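Local coordinates for protein Cel44C (Paenibacillus polymyxa, PDB 2YIH) that hydrolyses the beta-1,4-glucan backbone of xyloglucan and probably cellulose, as an endo-acting enzyme of glycoside hydrolase family 44, at residues K8-K13 / T427-N432; M373-G378 / S434-V439; L449-K454 / Y511-T516; S458-Q463 / Y503-L508. The protein carries 8 engineered substitutions. All blocks are in the same frame, centred on the assembly; numbering follows the deposited sequence. Where two conformers were deposited one is given.

Contact 1. Residues K8-K13 / T427-N432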
loop_
_atom_site.group_PDB
_atom_site.type_symbol
_atom_site.label_atom_id
_atom_site.label_comp_id
_atom_site.label_asym_id
_atom_site.label_seq_id
_atom_site.Cartn_x
_atom_site.Cartn_y
_atom_site.Cartn_z
ATOM N N LYS A 8 -15.588 1.108 -33.280
ATOM C CA LYS A 8 -14.450 1.891 -32.722
ATOM C C LYS A 8 -13.189 1.002 -32.727
ATOM O O LYS A 8 -13.253 -0.154 -32.293
ATOM C CB LYS A 8 -14.803 2.339 -31.294
ATOM C CG LYS A 8 -13.696 3.100 -30.558
ATOM C CD LYS A 8 -14.164 3.550 -29.159
ATOM C CE LYS A 8 -13.001 4.045 -28.301
ATOM N NZ LYS A 8 -12.231 5.179 -28.914
ATOM N N THR A 9 -12.093 1.485 -33.318
ATOM C CA THR A 9 -10.798 0.804 -33.227
ATOM C C THR A 9 -9.847 1.652 -32.397
ATOM O O THR A 9 -9.825 2.870 -32.531
ATOM C CB THR A 9 -10.165 0.564 -34.631
ATOM O OG1 THR A 9 -10.914 -0.450 -35.302
ATOM C CG2 THR A 9 -8.717 0.088 -34.514
ATOM N N ILE A 10 -9.065 1.014 -31.536
ATOM C CA ILE A 10 -7.961 1.710 -30.907
ATOM C C ILE A 10 -6.680 0.984 -31.282
ATOM O O ILE A 10 -6.710 -0.213 -31.570
ATOM C CB ILE A 10 -8.102 1.805 -29.374
ATOM C CG1 ILE A 10 -7.908 0.464 -28.719
ATOM C CG2 ILE A 10 -9.429 2.441 -28.989
ATOM C CD1 ILE A 10 -7.449 0.620 -27.270
ATOM N N THR A 11 -5.571 1.711 -31.380
ATOM C CA THR A 11 -4.319 1.050 -31.702
ATOM C C THR A 11 -3.405 1.012 -30.464
ATOM O O THR A 11 -3.335 1.972 -29.706
ATOM C CB THR A 11 -3.601 1.727 -32.882
ATOM O OG1 THR A 11 -3.504 3.128 -32.621
ATOM C CG2 THR A 11 -4.409 1.560 -34.150
ATOM N N ILE A 12 -2.741 -0.119 -30.273
ATOM C CA ILE A 12 -1.903 -0.332 -29.093
ATOM C C ILE A 12 -0.545 -0.821 -29.578
ATOM O O ILE A 12 -0.474 -1.771 -30.358
ATOM C CB ILE A 12 -2.538 -1.346 -28.148
ATOM C CG1 ILE A 12 -3.731 -0.689 -27.415
ATOM C CG2 ILE A 12 -1.509 -1.813 -27.075
ATOM C CD1 ILE A 12 -4.417 -1.616 -26.420
ATOM N N LYS A 13 0.512 -0.110 -29.178
ATOM C CA LYS A 13 1.867 -0.441 -29.639
ATOM C C LYS A 13 2.649 -0.956 -28.448
ATOM O O LYS A 13 2.725 -0.271 -27.457
ATOM C CB LYS A 13 2.565 0.801 -30.196
ATOM C CG LYS A 13 1.877 1.454 -31.404
ATOM N N THR A 427 -1.338 3.344 -25.890
ATOM C CA THR A 427 -2.644 3.236 -26.527
ATOM C C THR A 427 -3.015 4.568 -27.170
ATOM O O THR A 427 -2.651 5.632 -26.675
ATOM C CB THR A 427 -3.758 2.805 -25.509
ATOM O OG1 THR A 427 -5.033 2.853 -26.164
ATOM C CG2 THR A 427 -3.808 3.779 -24.270
ATOM N N SER A 428 -3.812 4.508 -28.235
ATOM C CA SER A 428 -4.282 5.720 -28.902
ATOM C C SER A 428 -5.443 6.394 -28.164
ATOM O O SER A 428 -5.852 7.509 -28.511
ATOM C CB SER A 428 -4.716 5.369 -30.330
ATOM O OG SER A 428 -5.812 4.452 -30.310
ATOM N N ASP A 429 -5.981 5.745 -27.130
ATOM C CA ASP A 429 -7.109 6.326 -26.412
ATOM C C ASP A 429 -6.992 6.088 -24.908
ATOM O O ASP A 429 -7.427 5.052 -24.392
ATOM C CB ASP A 429 -8.429 5.765 -26.953
ATOM C CG ASP A 429 -9.667 6.343 -26.257
ATOM O OD1 ASP A 429 -9.559 7.079 -25.231
ATOM O OD2 ASP A 429 -10.779 6.040 -26.759
ATOM N N ILE A 430 -6.420 7.054 -24.205
ATOM C CA ILE A 430 -6.142 6.855 -22.778
ATOM C C ILE A 430 -7.361 7.050 -21.898
ATOM O O ILE A 430 -7.297 6.782 -20.698
ATOM C CB ILE A 430 -4.985 7.735 -22.263
ATOM C CG1 ILE A 430 -5.378 9.212 -22.252
ATOM C CG2 ILE A 430 -3.716 7.475 -23.071
ATOM C CD1 ILE A 430 -4.414 10.072 -21.410
ATOM N N VAL A 431 -8.472 7.492 -22.488
ATOM C CA VAL A 431 -9.714 7.679 -21.719
ATOM C C VAL A 431 -10.490 6.355 -21.650
ATOM O O VAL A 431 -10.940 5.893 -20.570
ATOM C CB VAL A 431 -10.604 8.804 -22.334
ATOM C CG1 VAL A 431 -11.881 8.942 -21.513
ATOM C CG2 VAL A 431 -9.859 10.143 -22.363
ATOM N N ASN A 432 -10.742 5.770 -22.817
ATOM C CA ASN A 432 -11.528 4.559 -22.878
ATOM C C ASN A 432 -10.747 3.290 -22.637
ATOM O O ASN A 432 -11.352 2.260 -22.365
ATOM C CB ASN A 432 -12.276 4.470 -24.227
ATOM C CG ASN A 432 -13.359 5.501 -24.315
ATOM O OD1 ASN A 432 -14.258 5.519 -23.464
ATOM N ND2 ASN A 432 -13.212 6.459 -25.241
#
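Ile10 and Ile12 present their side chains to Thr427 on the tight, buried side of this contact. CD1 of Ile10 reaches to 3.5 Å from Thr427 OG1, and CG1 of Ile12 stands 4.0 Å from CB of the same threonine. The threonine hydroxyl is not left to hydrocarbon alone: it hydrogen-bonds with Ser433 OG and accepts the N-H of Asp429 almost straight, at 173°. That second bond makes an ST turn, which bends the chain as it leaves strand 421-427.

Ile12 and Thr427 form an antiparallel, non-hydrogen-bonded pair, and beyond it the regular strand pairing gives way to a substitute. Ser428 N still donates to Thr11 O, but Thr11 N is answered at 3.0 Å by Ser428 OG, a side-chain hydroxyl doing the work of a main-chain carbonyl. Ser428 OG lies between its own backbone N and carbonyl carbon (chi1 63°), which turns it toward that N-H.

Toward solvent the packing thins and charge takes over. The exposed Lys8 runs out extended and bends only at its last torsion, bringing NZ to 2.7 Å from Asp429 OD2 in a salt bridge on the anti lone pair. Asn432 ND2 takes the syn lone pair of Asp429 OD2 at 2.9 Å. OD1 is gripped separately, from one face of the carboxylate, Val431 N closing an Asx turn and Asn432 N extending it to an Asx motif.

Contact 2. Residues M373-G378 / S434-V439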
loop_
_atom_site.group_PDB
_atom_site.type_symbol
_atom_site.label_atom_id
_atom_site.label_comp_id
_atom_site.label_asym_id
_atom_site.label_seq_id
_atom_site.Cartn_x
_atom_site.Cartn_y
_atom_site.Cartn_z
ATOM N N MET A 373 -8.662 -0.932 -10.300
ATOM C CA MET A 373 -7.530 -1.602 -9.694
ATOM C C MET A 373 -6.659 -2.298 -10.705
ATOM O O MET A 373 -5.449 -2.391 -10.519
ATOM C CB MET A 373 -7.993 -2.607 -8.633
ATOM C CG MET A 373 -8.361 -1.948 -7.334
ATOM S SD MET A 373 -6.928 -1.178 -6.526
ATOM C CE MET A 373 -6.025 -2.556 -5.803
ATOM N N THR A 374 -7.240 -2.807 -11.783
ATOM C CA THR A 374 -6.447 -3.399 -12.824
ATOM C C THR A 374 -5.541 -2.330 -13.454
ATOM O O THR A 374 -4.418 -2.611 -13.860
ATOM C CB THR A 374 -7.371 -4.070 -13.834
ATOM O OG1 THR A 374 -8.232 -4.987 -13.129
ATOM C CG2 THR A 374 -6.572 -4.796 -14.868
ATOM N N ASP A 375 -6.036 -1.095 -13.497
ATOM C CA ASP A 375 -5.209 -0.017 -14.046
ATOM C C ASP A 375 -4.129 0.364 -12.986
ATOM O O ASP A 375 -2.947 0.471 -13.288
ATOM C CB ASP A 375 -6.073 1.199 -14.439
ATOM C CG ASP A 375 -5.348 2.157 -15.390
ATOM O OD1 ASP A 375 -4.247 1.823 -15.847
ATOM O OD2 ASP A 375 -5.881 3.265 -15.634
ATOM N N VAL A 376 -4.560 0.527 -11.740
ATOM C CA VAL A 376 -3.653 0.965 -10.654
ATOM C C VAL A 376 -2.505 -0.012 -10.492
ATOM O O VAL A 376 -1.365 0.413 -10.387
ATOM C CB VAL A 376 -4.430 1.144 -9.300
ATOM C CG1 VAL A 376 -3.421 1.299 -8.081
ATOM C CG2 VAL A 376 -5.411 2.367 -9.386
ATOM N N LEU A 377 -2.748 -1.320 -10.526
ATOM C CA LEU A 377 -1.606 -2.219 -10.336
ATOM C C LEU A 377 -0.576 -2.073 -11.465
ATOM O O LEU A 377 0.626 -2.145 -11.214
ATOM C CB LEU A 377 -2.051 -3.687 -10.204
ATOM C CG LEU A 377 -2.968 -3.932 -8.978
ATOM C CD1 LEU A 377 -3.539 -5.386 -9.003
ATOM C CD2 LEU A 377 -2.120 -3.716 -7.680
ATOM N N GLY A 378 -1.054 -1.883 -12.699
ATOM C CA GLY A 378 -0.139 -1.637 -13.859
ATOM C C GLY A 378 0.669 -0.352 -13.650
ATOM O O GLY A 378 1.896 -0.293 -13.883
ATOM N N SER A 434 -6.906 1.338 -20.999
ATOM C CA SER A 434 -5.569 1.365 -20.417
ATOM C C SER A 434 -4.916 0.037 -20.749
ATOM O O SER A 434 -5.603 -0.974 -20.978
ATOM C CB SER A 434 -5.647 1.517 -18.897
ATOM O OG SER A 434 -6.135 2.807 -18.578
ATOM N N VAL A 435 -3.588 0.016 -20.769
ATOM C CA VAL A 435 -2.883 -1.195 -21.159
ATOM C C VAL A 435 -1.477 -1.213 -20.532
ATOM O O VAL A 435 -0.807 -0.176 -20.414
ATOM C CB VAL A 435 -2.766 -1.284 -22.720
ATOM C CG1 VAL A 435 -2.080 -0.017 -23.256
ATOM C CG2 VAL A 435 -2.024 -2.582 -23.122
ATOM N N HIS A 436 -1.103 -2.379 -20.048
ATOM C CA HIS A 436 0.188 -2.579 -19.393
ATOM C C HIS A 436 0.822 -3.848 -19.906
ATOM O O HIS A 436 0.152 -4.868 -20.033
ATOM C CB HIS A 436 -0.061 -2.705 -17.902
ATOM C CG HIS A 436 -0.749 -1.505 -17.325
ATOM N ND1 HIS A 436 -0.129 -0.281 -17.196
ATOM C CD2 HIS A 436 -2.012 -1.344 -16.865
ATOM C CE1 HIS A 436 -0.990 0.589 -16.698
ATOM N NE2 HIS A 436 -2.141 -0.033 -16.485
ATOM N N ALA A 437 2.128 -3.795 -20.179
ATOM C CA ALA A 437 2.808 -4.930 -20.778
ATOM C C ALA A 437 3.998 -5.344 -19.945
ATOM O O ALA A 437 4.593 -4.531 -19.248
ATOM C CB ALA A 437 3.283 -4.575 -22.231
ATOM N N SER A 438 4.367 -6.614 -20.044
ATOM C CA SER A 438 5.530 -7.093 -19.285
ATOM C C SER A 438 6.093 -8.352 -19.908
ATOM O O SER A 438 5.380 -9.067 -20.614
ATOM C CB SER A 438 5.144 -7.389 -17.823
ATOM O OG SER A 438 4.132 -8.375 -17.766
ATOM N N VAL A 439 7.376 -8.604 -19.626
ATOM C CA VAL A 439 8.016 -9.895 -19.868
ATOM C C VAL A 439 8.732 -10.337 -18.578
ATOM O O VAL A 439 8.810 -9.564 -17.625
ATOM C CB VAL A 439 9.044 -9.795 -21.009
ATOM C CG1 VAL A 439 8.335 -9.405 -22.315
ATOM C CG2 VAL A 439 10.177 -8.803 -20.651
#
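Carrying Asp375 and Gly378 past Ser434 and His436, the axis of helix 373-378 approaches that of strand 434-439 to 8.5 Å, the two running at 43° to each other. The absence of a side chain at Gly378 permits this approach, because a beta carbon there would collide with the imidazole of His436. Instead Gly378 CA sits over the centre of the ring, 3.4 Å from the centroid of the His436 ring and 5° off its normal, a CH-pi contact. At its edge the same ring is fixed by a hydrogen bond: His436 NE2 donates in the ring plane to Asp375 OD1 at 2.9 Å. Asp375 reaches it with CG anti to the backbone N (chi1 -162°), which carries the carboxylate toward the strand. Its second oxygen, OD2, lies 3.0 Å from Ser434 OG, a weak bond at best. The far ring nitrogen, ND1, is hydrogen-bonded with Lys382 NZ; a lysine there and a carboxylate on NE2 would be consistent with a neutral ring carrying its proton on NE2. An alanine in place of His436 would probably leave Asp375 OD1 without its N-H donor, Lys382 without its acceptor and a gap facing Gly378.

Tyr408 of helix 399-409 also packs on His436, and its hydroxyl bonds to Thr374 O. Strand 433-439 is hydrogen-bonded to strand 446-453 and flanked by strand 421-427, so the contact seats a helix of the catalytic barrel against the sheet of the beta domain.

Contact 3. Residues L449-K454 / Y511-T516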
loop_
_atom_site.group_PDB
_atom_site.type_symbol
_atom_site.label_atom_id
_atom_site.label_comp_id
_atom_site.label_asym_id
_atom_site.label_seq_id
_atom_site.Cartn_x
_atom_site.Cartn_y
_atom_site.Cartn_z
ATOM N N LEU A 449 0.105 -9.044 -21.566
ATOM C CA LEU A 449 -0.566 -7.765 -21.786
ATOM C C LEU A 449 -1.816 -7.737 -20.941
ATOM O O LEU A 449 -2.627 -8.663 -21.018
ATOM C CB LEU A 449 -1.004 -7.598 -23.243
ATOM C CG LEU A 449 0.035 -7.848 -24.321
ATOM C CD1 LEU A 449 -0.660 -7.637 -25.684
ATOM C CD2 LEU A 449 1.260 -6.927 -24.180
ATOM N N VAL A 450 -1.969 -6.707 -20.119
ATOM C CA VAL A 450 -3.259 -6.497 -19.413
ATOM C C VAL A 450 -3.913 -5.286 -20.061
ATOM O O VAL A 450 -3.297 -4.216 -20.180
ATOM C CB VAL A 450 -3.055 -6.310 -17.872
ATOM C CG1 VAL A 450 -4.374 -5.786 -17.207
ATOM C CG2 VAL A 450 -2.661 -7.615 -17.234
ATOM N N VAL A 451 -5.107 -5.491 -20.609
ATOM C CA VAL A 451 -5.820 -4.434 -21.318
ATOM C C VAL A 451 -7.253 -4.297 -20.776
ATOM O O VAL A 451 -7.884 -5.284 -20.344
ATOM C CB VAL A 451 -5.806 -4.678 -22.856
ATOM C CG1 VAL A 451 -6.517 -5.996 -23.238
ATOM C CG2 VAL A 451 -6.397 -3.466 -23.606
ATOM N N MET A 452 -7.754 -3.080 -20.741
ATOM C CA MET A 452 -9.108 -2.887 -20.224
ATOM C C MET A 452 -9.881 -1.840 -20.990
ATOM O O MET A 452 -9.299 -0.872 -21.482
ATOM C CB MET A 452 -9.071 -2.553 -18.730
ATOM C CG MET A 452 -8.439 -1.189 -18.399
ATOM S SD MET A 452 -7.491 -1.205 -16.861
ATOM C CE MET A 452 -6.028 -2.117 -17.428
ATOM N N ASN A 453 -11.203 -2.037 -21.064
ATOM C CA ASN A 453 -12.126 -1.054 -21.617
ATOM C C ASN A 453 -12.959 -0.429 -20.498
ATOM O O ASN A 453 -13.757 -1.134 -19.838
ATOM C CB ASN A 453 -13.047 -1.765 -22.633
ATOM C CG ASN A 453 -13.934 -0.793 -23.407
ATOM O OD1 ASN A 453 -14.090 0.363 -23.035
ATOM N ND2 ASN A 453 -14.583 -1.306 -24.445
ATOM N N LYS A 454 -12.746 0.876 -20.284
ATOM C CA LYS A 454 -13.414 1.657 -19.236
ATOM C C LYS A 454 -14.754 2.233 -19.712
ATOM O O LYS A 454 -15.511 2.819 -18.921
ATOM C CB LYS A 454 -12.511 2.812 -18.783
ATOM C CG LYS A 454 -11.189 2.363 -18.135
ATOM C CD LYS A 454 -10.278 3.541 -17.824
ATOM C CE LYS A 454 -9.426 3.912 -19.024
ATOM N NZ LYS A 454 -8.650 5.146 -18.760
ATOM N N TYR A 511 -8.841 -7.908 -19.657
ATOM C CA TYR A 511 -8.235 -9.186 -20.068
ATOM C C TYR A 511 -6.747 -9.180 -19.740
ATOM O O TYR A 511 -6.086 -8.107 -19.794
ATOM C CB TYR A 511 -8.322 -9.395 -21.594
ATOM C CG TYR A 511 -9.718 -9.568 -22.182
ATOM C CD1 TYR A 511 -10.543 -10.613 -21.757
ATOM C CD2 TYR A 511 -10.146 -8.759 -23.252
ATOM C CE1 TYR A 511 -11.796 -10.818 -22.333
ATOM C CE2 TYR A 511 -11.423 -8.922 -23.817
ATOM C CZ TYR A 511 -12.229 -9.969 -23.352
ATOM O OH TYR A 511 -13.475 -10.141 -23.907
ATOM N N HIS A 512 -6.233 -10.383 -19.497
ATOM C CA HIS A 512 -4.798 -10.661 -19.467
ATOM C C HIS A 512 -4.528 -11.590 -20.636
ATOM O O HIS A 512 -5.057 -12.708 -20.707
ATOM C CB HIS A 512 -4.417 -11.369 -18.153
ATOM C CG HIS A 512 -2.929 -11.532 -17.914
ATOM N ND1 HIS A 512 -2.398 -11.522 -16.644
ATOM C CD2 HIS A 512 -1.883 -11.751 -18.754
ATOM C CE1 HIS A 512 -1.091 -11.738 -16.704
ATOM N NE2 HIS A 512 -0.753 -11.895 -17.973
ATOM N N ILE A 513 -3.785 -11.067 -21.599
ATOM C CA ILE A 513 -3.386 -11.831 -22.809
ATOM C C ILE A 513 -1.934 -12.315 -22.663
ATOM O O ILE A 513 -1.063 -11.535 -22.289
ATOM C CB ILE A 513 -3.477 -10.930 -24.037
ATOM C CG1 ILE A 513 -4.929 -10.421 -24.188
ATOM C CG2 ILE A 513 -2.998 -11.661 -25.303
ATOM C CD1 ILE A 513 -5.120 -9.305 -25.187
ATOM N N VAL A 514 -1.699 -13.606 -22.915
ATOM C CA VAL A 514 -0.351 -14.179 -22.812
ATOM C C VAL A 514 0.026 -14.698 -24.197
ATOM O O VAL A 514 -0.600 -15.637 -24.702
ATOM C CB VAL A 514 -0.259 -15.308 -21.768
ATOM C CG1 VAL A 514 1.168 -15.881 -21.692
ATOM C CG2 VAL A 514 -0.733 -14.811 -20.350
ATOM N N LEU A 515 0.975 -14.022 -24.839
ATOM C CA LEU A 515 1.399 -14.386 -26.202
ATOM C C LEU A 515 2.669 -15.230 -26.137
ATOM O O LEU A 515 3.500 -15.044 -25.248
ATOM C CB LEU A 515 1.672 -13.130 -27.007
ATOM C CG LEU A 515 0.484 -12.178 -27.051
ATOM C CD1 LEU A 515 0.946 -10.852 -27.598
ATOM C CD2 LEU A 515 -0.584 -12.761 -27.917
ATOM N N THR A 516 2.777 -16.206 -27.040
ATOM C CA THR A 516 3.915 -17.100 -27.057
ATOM C C THR A 516 4.514 -17.183 -28.475
ATOM O O THR A 516 3.837 -16.899 -29.472
ATOM C CB THR A 516 3.544 -18.509 -26.583
ATOM O OG1 THR A 516 4.712 -19.349 -26.651
ATOM C CG2 THR A 516 2.470 -19.102 -27.465
#
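Val450 and His512 face each other from neighbouring antiparallel strands, as a non-hydrogen-bonded pair with CA atoms 4.4 Å apart. Followed outward, the valine meets something at every carbon. Val450 CB is 4.0 Å from Tyr511 O. CG1, anti to the backbone N (chi1 168°), stays near Tyr511 O, while the valine also packs on helix 367-382. Val450 CG2, anti to the carbonyl carbon, passes over a face of the His512 imidazole, 3.8 Å above the plane of that ring and shifted toward the rim, in a CH-pi contact. The ring is held in turn by a hydrogen bond of its ND1 with Leu407 O, and the rings of Tyr411 and His448 meet it as well.

Two hydrogen-bonded pairs bracket this one. Leu449 and Ile513 exchange a bond in each direction, Ile513 N lying 2.7 Å from Leu449 O, and Val451 and Tyr511 do likewise. Their side chains form the other face, where Val451 CG1 touches Ile513 CD1 at 4.1 Å, and Leu449 CD1 meets Leu515 CD1 at the same separation. This face turns to strand 460-467, with Leu449 on Phe464 and Leu515 on Leu466. The pair thus lies inside the beta-sandwich domain known to accompany the TIM barrel in family 44 enzymes, the leucine face toward the domain interior and the face of Val450 and His512 toward the barrel helices.

Contact 4. Residues S458-Q463 / Y503-L508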
loop_
_atom_site.group_PDB
_atom_site.type_symbol
_atom_site.label_atom_id
_atom_site.label_comp_id
_atom_site.label_asym_id
_atom_site.label_seq_id
_atom_site.Cartn_x
_atom_site.Cartn_y
_atom_site.Cartn_z
ATOM N N SER A 458 -19.526 1.157 -24.947
ATOM C CA SER A 458 -19.002 0.854 -26.284
ATOM C C SER A 458 -17.796 -0.084 -26.283
ATOM O O SER A 458 -16.770 0.248 -25.702
ATOM C CB SER A 458 -18.654 2.155 -27.022
ATOM O OG SER A 458 -19.747 3.080 -26.980
ATOM N N ALA A 459 -17.900 -1.202 -27.009
ATOM C CA ALA A 459 -16.751 -2.077 -27.254
ATOM C C ALA A 459 -15.759 -1.323 -28.117
ATOM O O ALA A 459 -16.129 -0.359 -28.794
ATOM C CB ALA A 459 -17.183 -3.351 -27.964
ATOM N N PHE A 460 -14.511 -1.778 -28.126
ATOM C CA PHE A 460 -13.584 -1.386 -29.186
ATOM C C PHE A 460 -12.827 -2.596 -29.712
ATOM O O PHE A 460 -12.615 -3.578 -28.995
ATOM C CB PHE A 460 -12.613 -0.270 -28.748
ATOM C CG PHE A 460 -11.818 -0.578 -27.492
ATOM C CD1 PHE A 460 -10.721 -1.445 -27.528
ATOM C CD2 PHE A 460 -12.088 0.106 -26.316
ATOM C CE1 PHE A 460 -9.971 -1.711 -26.367
ATOM C CE2 PHE A 460 -11.320 -0.114 -25.174
ATOM C CZ PHE A 460 -10.272 -1.009 -25.191
ATOM N N ASP A 461 -12.331 -2.490 -30.940
ATOM C CA ASP A 461 -11.404 -3.492 -31.451
ATOM C C ASP A 461 -10.007 -2.942 -31.179
ATOM O O ASP A 461 -9.663 -1.872 -31.668
ATOM C CB ASP A 461 -11.589 -3.677 -32.970
ATOM C CG ASP A 461 -12.809 -4.521 -33.323
ATOM O OD1 ASP A 461 -13.473 -5.088 -32.420
ATOM O OD2 ASP A 461 -13.142 -4.583 -34.528
ATOM N N ALA A 462 -9.217 -3.648 -30.372
ATOM C CA ALA A 462 -7.843 -3.223 -30.103
ATOM C C ALA A 462 -6.947 -3.863 -31.143
ATOM O O ALA A 462 -6.882 -5.085 -31.233
ATOM C CB ALA A 462 -7.409 -3.662 -28.688
ATOM N N GLN A 463 -6.253 -3.033 -31.920
ATOM C CA GLN A 463 -5.317 -3.500 -32.922
ATOM C C GLN A 463 -3.927 -3.405 -32.303
ATOM O O GLN A 463 -3.446 -2.295 -32.059
ATOM C CB GLN A 463 -5.407 -2.562 -34.134
ATOM C CG GLN A 463 -4.384 -2.793 -35.217
ATOM C CD GLN A 463 -4.611 -1.870 -36.396
ATOM O OE1 GLN A 463 -3.698 -1.606 -37.177
ATOM N NE2 GLN A 463 -5.830 -1.344 -36.509
ATOM N N TYR A 503 -8.105 -7.819 -31.199
ATOM C CA TYR A 503 -8.964 -8.506 -30.228
ATOM C C TYR A 503 -10.015 -7.515 -29.776
ATOM O O TYR A 503 -9.700 -6.367 -29.497
ATOM C CB TYR A 503 -8.137 -8.996 -29.023
ATOM C CG TYR A 503 -8.756 -10.165 -28.304
ATOM C CD1 TYR A 503 -8.639 -11.449 -28.806
ATOM C CD2 TYR A 503 -9.561 -9.973 -27.174
ATOM C CE1 TYR A 503 -9.207 -12.539 -28.150
ATOM C CE2 TYR A 503 -10.141 -11.045 -26.517
ATOM C CZ TYR A 503 -9.956 -12.329 -26.994
ATOM O OH TYR A 503 -10.526 -13.425 -26.356
ATOM N N THR A 504 -11.275 -7.942 -29.710
ATOM C CA THR A 504 -12.335 -7.022 -29.324
ATOM C C THR A 504 -12.400 -7.001 -27.794
ATOM O O THR A 504 -12.468 -8.048 -27.169
ATOM C CB THR A 504 -13.701 -7.476 -29.907
ATOM O OG1 THR A 504 -13.603 -7.540 -31.352
ATOM C CG2 THR A 504 -14.816 -6.502 -29.521
ATOM N N VAL A 505 -12.453 -5.806 -27.219
ATOM C CA VAL A 505 -12.660 -5.656 -25.769
ATOM C C VAL A 505 -14.041 -5.041 -25.529
ATOM O O VAL A 505 -14.283 -3.895 -25.838
ATOM C CB VAL A 505 -11.560 -4.777 -25.137
ATOM C CG1 VAL A 505 -11.660 -4.831 -23.594
ATOM C CG2 VAL A 505 -10.157 -5.260 -25.616
ATOM N N PRO A 506 -14.972 -5.825 -24.986
ATOM C CA PRO A 506 -16.308 -5.293 -24.698
ATOM C C PRO A 506 -16.242 -4.210 -23.624
ATOM O O PRO A 506 -15.209 -4.092 -22.945
ATOM C CB PRO A 506 -17.057 -6.524 -24.133
ATOM C CG PRO A 506 -16.344 -7.665 -24.673
ATOM C CD PRO A 506 -14.881 -7.255 -24.688
ATOM N N PRO A 507 -17.325 -3.445 -23.441
ATOM C CA PRO A 507 -17.333 -2.437 -22.386
ATOM C C PRO A 507 -17.076 -3.098 -21.022
ATOM O O PRO A 507 -17.448 -4.263 -20.804
ATOM C CB PRO A 507 -18.788 -1.931 -22.411
ATOM C CG PRO A 507 -19.310 -2.329 -23.755
ATOM C CD PRO A 507 -18.663 -3.601 -24.052
ATOM N N LEU A 508 -16.477 -2.337 -20.106
ATOM C CA LEU A 508 -16.314 -2.796 -18.716
ATOM C C LEU A 508 -15.731 -4.206 -18.654
ATOM O O LEU A 508 -16.242 -5.066 -17.948
ATOM C CB LEU A 508 -17.661 -2.717 -17.986
ATOM C CG LEU A 508 -18.244 -1.288 -18.019
ATOM C CD1 LEU A 508 -19.662 -1.191 -17.397
ATOM C CD2 LEU A 508 -17.314 -0.269 -17.364
#
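Phe460 and Val505 form one rung of the antiparallel pairing between strands 460-467 and 500-505, the latter the outermost strand at its end of the beta-domain sheet. Phe460 N donates to Val505 O at 3.1 Å, and Val505 N returns a bond to Phe460 O; two residues along, Ala462 and Tyr503 repeat the exchange. Val505 O also accepts from Asn453 ND2, so two donors grip it.

On the buried face the Phe460 ring lies beside Val505, both side chains pointing the same way, with CE1 of Phe460 3.6 Å from CG2 of Val505. The phenyl reaches this place because CG stands between the backbone N and the carbonyl carbon (chi1 55°), which leans the ring toward the partner strand. Farther along, Ala462 CB rests 3.6 Å from Tyr503 O.

The other face is polar. Thr504 OG1 donates to Asp461 OD1 at 2.7 Å, arriving 43° out of the carboxylate plane. A leucine in place of Asp461 would probably leave Thr504 OG1 without this acceptor and free to turn. Past Val505 the backbone bonding between the two segments stops and two prolines pack on the other chain segment: Ala459 CB lies 3.9 Å from Pro506 CA, and Pro507 CG is 3.7 Å from Ser458 N.

The chemistry thus divides by face, hydrocarbon within the domain and, on the partly exposed side, a hydroxyl-carboxylate hydrogen bond probably strengthened by the negative charge of Asp461, while the backbone bonds between them carry the pairing.

In the fold
All four contacts reach one sheet of the beta domain, yet their chemistry changes with depth. Contacts 2 and 3 are buried and adjacent, their strands 433-439 and 446-453 hydrogen-bonded to each other. Contact 2 fastens a barrel helix with a histidine-carboxylate bond and a glycine packed on the ring, whereas contact 3 joins backbone bonding to aliphatic packing. Contacts 1 and 4 are only partly buried; strands 9-22 and 460-467 run side by side between them, and each sets buried hydrocarbon against carboxylate chemistry nearer solvent. Asn453 bridges contacts 3 and 4 through Val505 O and Ser458 O, while Lys454 ties contact 3 to the loop of contact 1. None of them touches the glycan pocket or calcium site.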